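Side-chain contact in phosphoglycolate phosphatase (Lactobacillus plantarum, PDB 2HDO), which probably hydrolyses 2-phosphoglycolate to glycolate and phosphate, as a hydrolase of the haloacid dehalogenase (HAD) superfamily: residues A[83-88]-A[181-186]. Sequence-based numbering, arbitrary orientation.
Sequences ELYPGI and AVWGMD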
ATOM      1  N   GLU A  83       7.348   9.857   6.216  1.00 18.14           N
ATOM      2  CA  GLU A  83       6.899   9.816   7.595  1.00 18.41           C
ATOM      3  C   GLU A  83       5.559   9.092   7.611  1.00 16.54           C
ATOM      4  O   GLU A  83       4.834   9.049   6.592  1.00 15.79           O
ATOM      5  CB  GLU A  83       6.796  11.239   8.148  1.00 20.46           C
ATOM      6  CG  GLU A  83       8.144  11.988   8.264  1.00 24.25           C
ATOM      7  CD  GLU A  83       8.709  12.020   9.677  1.00 27.45           C
ATOM      8  N   LEU A  84       5.219   8.520   8.761  1.00 15.31           N
ATOM      9  CA  LEU A  84       3.843   8.042   8.971  1.00 15.88           C
ATOM     10  C   LEU A  84       2.860   9.207   8.945  1.00 15.84           C
ATOM     11  O   LEU A  84       3.168  10.320   9.356  1.00 17.41           O
ATOM     12  CB  LEU A  84       3.683   7.307  10.302  1.00 15.17           C
ATOM     13  CG  LEU A  84       4.611   6.112  10.520  1.00 17.22           C
ATOM     14  CD1 LEU A  84       4.467   5.641  11.953  1.00 19.57           C
ATOM     15  CD2 LEU A  84       4.340   5.013   9.544  1.00 16.32           C
ATOM     16  N   TYR A  85       1.648   8.951   8.490  1.00 14.78           N
ATOM     17  CA  TYR A  85       0.555   9.911   8.715  1.00 14.52           C
ATOM     18  C   TYR A  85       0.321  10.086  10.209  1.00 15.07           C
ATOM     19  O   TYR A  85       0.443   9.135  10.970  1.00 13.91           O
ATOM     20  CB  TYR A  85      -0.720   9.383   8.069  1.00 14.45           C
ATOM     21  CG  TYR A  85      -0.770   9.580   6.567  1.00 13.92           C
ATOM     22  CD1 TYR A  85      -0.989  10.852   6.003  1.00 14.46           C
ATOM     23  CD2 TYR A  85      -0.586   8.516   5.695  1.00 14.17           C
ATOM     24  CE1 TYR A  85      -1.075  11.028   4.608  1.00 13.76           C
ATOM     25  CE2 TYR A  85      -0.642   8.689   4.318  1.00 12.97           C
ATOM     26  CZ  TYR A  85      -0.878   9.939   3.777  1.00 14.59           C
ATOM     27  OH  TYR A  85      -0.938  10.125   2.404  1.00 16.74           O
ATOM     28  N   PRO A  86      -0.051  11.304  10.638  1.00 15.96           N
ATOM     29  CA  PRO A  86      -0.396  11.468  12.051  1.00 14.59           C
ATOM     30  C   PRO A  86      -1.606  10.615  12.424  1.00 14.62           C
ATOM     31  O   PRO A  86      -2.526  10.458  11.605  1.00 17.47           O
ATOM     32  CB  PRO A  86      -0.698  12.957  12.174  1.00 15.28           C
ATOM     33  CG  PRO A  86      -0.599  13.553  10.833  1.00 17.66           C
ATOM     34  CD  PRO A  86      -0.223  12.530   9.842  1.00 15.19           C
ATOM     35  N   GLY A  87      -1.561  10.051  13.626  1.00 12.64           N
ATOM     36  CA  GLY A  87      -2.614   9.211  14.171  1.00 14.06           C
ATOM     37  C   GLY A  87      -2.330   7.731  14.000  1.00 12.85           C
ATOM     38  O   GLY A  87      -2.925   6.901  14.675  1.00 14.20           O
ATOM     39  N   ILE A  88      -1.417   7.372  13.083  1.00 12.26           N
ATOM     40  CA  ILE A  88      -1.130   5.959  12.843  1.00 12.64           C
ATOM     41  C   ILE A  88      -0.489   5.293  14.053  1.00 12.97           C
ATOM     42  O   ILE A  88      -0.899   4.201  14.449  1.00 15.77           O
ATOM     43  CB  ILE A  88      -0.234   5.807  11.581  1.00 13.32           C
ATOM     44  CG1 ILE A  88      -1.010   6.199  10.324  1.00 16.18           C
ATOM     45  CG2 ILE A  88       0.331   4.379  11.435  1.00 16.86           C
ATOM     46  CD1 ILE A  88      -2.145   5.315   9.961  1.00 20.08           C
ATOM     47  N   ALA A 181      -8.990   4.508   3.305  1.00 13.29           N
ATOM     48  CA  ALA A 181      -8.194   5.514   4.035  1.00 12.38           C
ATOM     49  C   ALA A 181      -8.287   6.855   3.298  1.00 13.46           C
ATOM     50  O   ALA A 181      -7.466   7.175   2.458  1.00 13.45           O
ATOM     51  CB  ALA A 181      -6.768   5.059   4.146  1.00 10.56           C
ATOM     52  N   VAL A 182      -9.306   7.626   3.649  1.00 12.62           N
ATOM     53  CA  VAL A 182      -9.641   8.846   2.938  1.00 14.69           C
ATOM     54  C   VAL A 182      -8.490   9.832   3.008  1.00 14.77           C
ATOM     55  O   VAL A 182      -8.268  10.618   2.072  1.00 16.32           O
ATOM     56  CB  VAL A 182     -10.945   9.437   3.516  1.00 15.77           C
ATOM     57  CG1 VAL A 182     -11.222  10.842   2.969  1.00 19.96           C
ATOM     58  CG2 VAL A 182     -12.110   8.487   3.218  1.00 17.20           C
ATOM     59  N   TRP A 183      -7.730   9.766   4.097  1.00 13.81           N
ATOM     60  CA  TRP A 183      -6.625  10.691   4.311  1.00 13.28           C
ATOM     61  C   TRP A 183      -5.476  10.586   3.312  1.00 13.79           C
ATOM     62  O   TRP A 183      -4.661  11.502   3.218  1.00 18.52           O
ATOM     63  CB  TRP A 183      -6.067  10.559   5.726  1.00 14.18           C
ATOM     64  CG  TRP A 183      -5.446   9.239   6.031  1.00 10.78           C
ATOM     65  CD1 TRP A 183      -4.152   8.867   5.770  1.00 13.07           C
ATOM     66  CD2 TRP A 183      -6.060   8.113   6.626  1.00 13.24           C
ATOM     67  NE1 TRP A 183      -3.936   7.589   6.148  1.00 13.26           N
ATOM     68  CE2 TRP A 183      -5.092   7.083   6.679  1.00 13.15           C
ATOM     69  CE3 TRP A 183      -7.348   7.855   7.114  1.00 12.08           C
ATOM     70  CZ2 TRP A 183      -5.368   5.834   7.250  1.00 10.41           C
ATOM     71  CZ3 TRP A 183      -7.617   6.619   7.632  1.00 13.26           C
ATOM     72  CH2 TRP A 183      -6.633   5.628   7.692  1.00 13.70           C
ATOM     73  N   GLY A 184      -5.400   9.481   2.585  1.00 14.43           N
ATOM     74  CA  GLY A 184      -4.445   9.332   1.478  1.00 15.85           C
ATOM     75  C   GLY A 184      -4.779  10.234   0.286  1.00 15.73           C
ATOM     76  O   GLY A 184      -3.957  10.415  -0.582  1.00 16.10           O
HETATM   77  N   MSE A 185      -6.001  10.744   0.241  1.00 14.26           N
HETATM   78  CA  MSE A 185      -6.461  11.667  -0.797  1.00 16.01           C
HETATM   79  C   MSE A 185      -6.395  11.214  -2.242  1.00 18.50           C
HETATM   80  O   MSE A 185      -6.329  12.073  -3.143  1.00 22.23           O
HETATM   81  CB  MSE A 185      -5.738  13.032  -0.679  1.00 18.69           C
HETATM   82  CG  MSE A 185      -5.792  13.626   0.718  1.00 27.16           C
HETATM   83 SE   MSE A 185      -7.583  14.246   1.055  0.75 52.39          SE
HETATM   84  CE  MSE A 185      -7.530  15.895  -0.127  1.00 53.38           C
ATOM     85  N   ASP A 186      -6.484   9.914  -2.499  1.00 16.47           N
ATOM     86  CA  ASP A 186      -6.533   9.473  -3.892  1.00 17.55           C
ATOM     87  C   ASP A 186      -7.861   9.807  -4.553  1.00 17.01           C
ATOM     88  O   ASP A 186      -8.899   9.373  -4.089  1.00 17.77           O
ATOM     89  CB  ASP A 186      -6.306   7.978  -4.022  1.00 15.51           C
ATOM     90  CG  ASP A 186      -6.223   7.554  -5.473  1.00 20.96           C
ATOM     91  OD1 ASP A 186      -5.242   7.949  -6.110  1.00 22.06           O
ATOM     92  OD2 ASP A 186      -7.154   6.931  -6.014  1.00 24.97           O
TER
HETATM   93  O   HOH W   1      -2.185  12.341   1.736  1.00 28.78           O
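Trp-183 turns the edge of its five-membered ring into one face of the Tyr-85 phenol, a T-shaped pair with the planes at 72° and the centroids 4.5 Å apart. Trp-183 CD1 stands over the centre of the phenol, 3.5 Å from Tyr-85 CG, while Trp-183 NE1 lies beside it at 3.5 Å from Tyr-85 CD2. Trp-183 CG sits between the backbone N and the carbonyl carbon (chi1 64°), a torsion that goes with presenting the CD1-NE1 edge to Tyr-85, while Ala-181 CB lies against one face of the indole. The indole N-H is spent elsewhere, on the carbonyl O of Thr-14, within a probable DxDx(T/V) motif of the HAD fold. The pair joins the loop that follows strand 177-181 of the parallel Rossmann-like sheet to the turn between strand 83-84 and helix 88-94. Farther along the indole, Ile-88 CD1 lies 4.2 Å from Trp-183 CZ2 on the six-membered ring. At the hydroxyl end of the phenol, Tyr-85 OH comes within 3.7 Å of Gly-184 CA and is bridged by a water to the backbone of Trp-183: the water lies 2.6 Å from Tyr-85 OH and donates to Trp-183 O at 3.0 Å. Replacing the phenol of Tyr-85 by the methyl of an alanine would probably leave the CD1-NE1 edge of the indole without the ring face it rests against, and the bridging water without its phenolic partner.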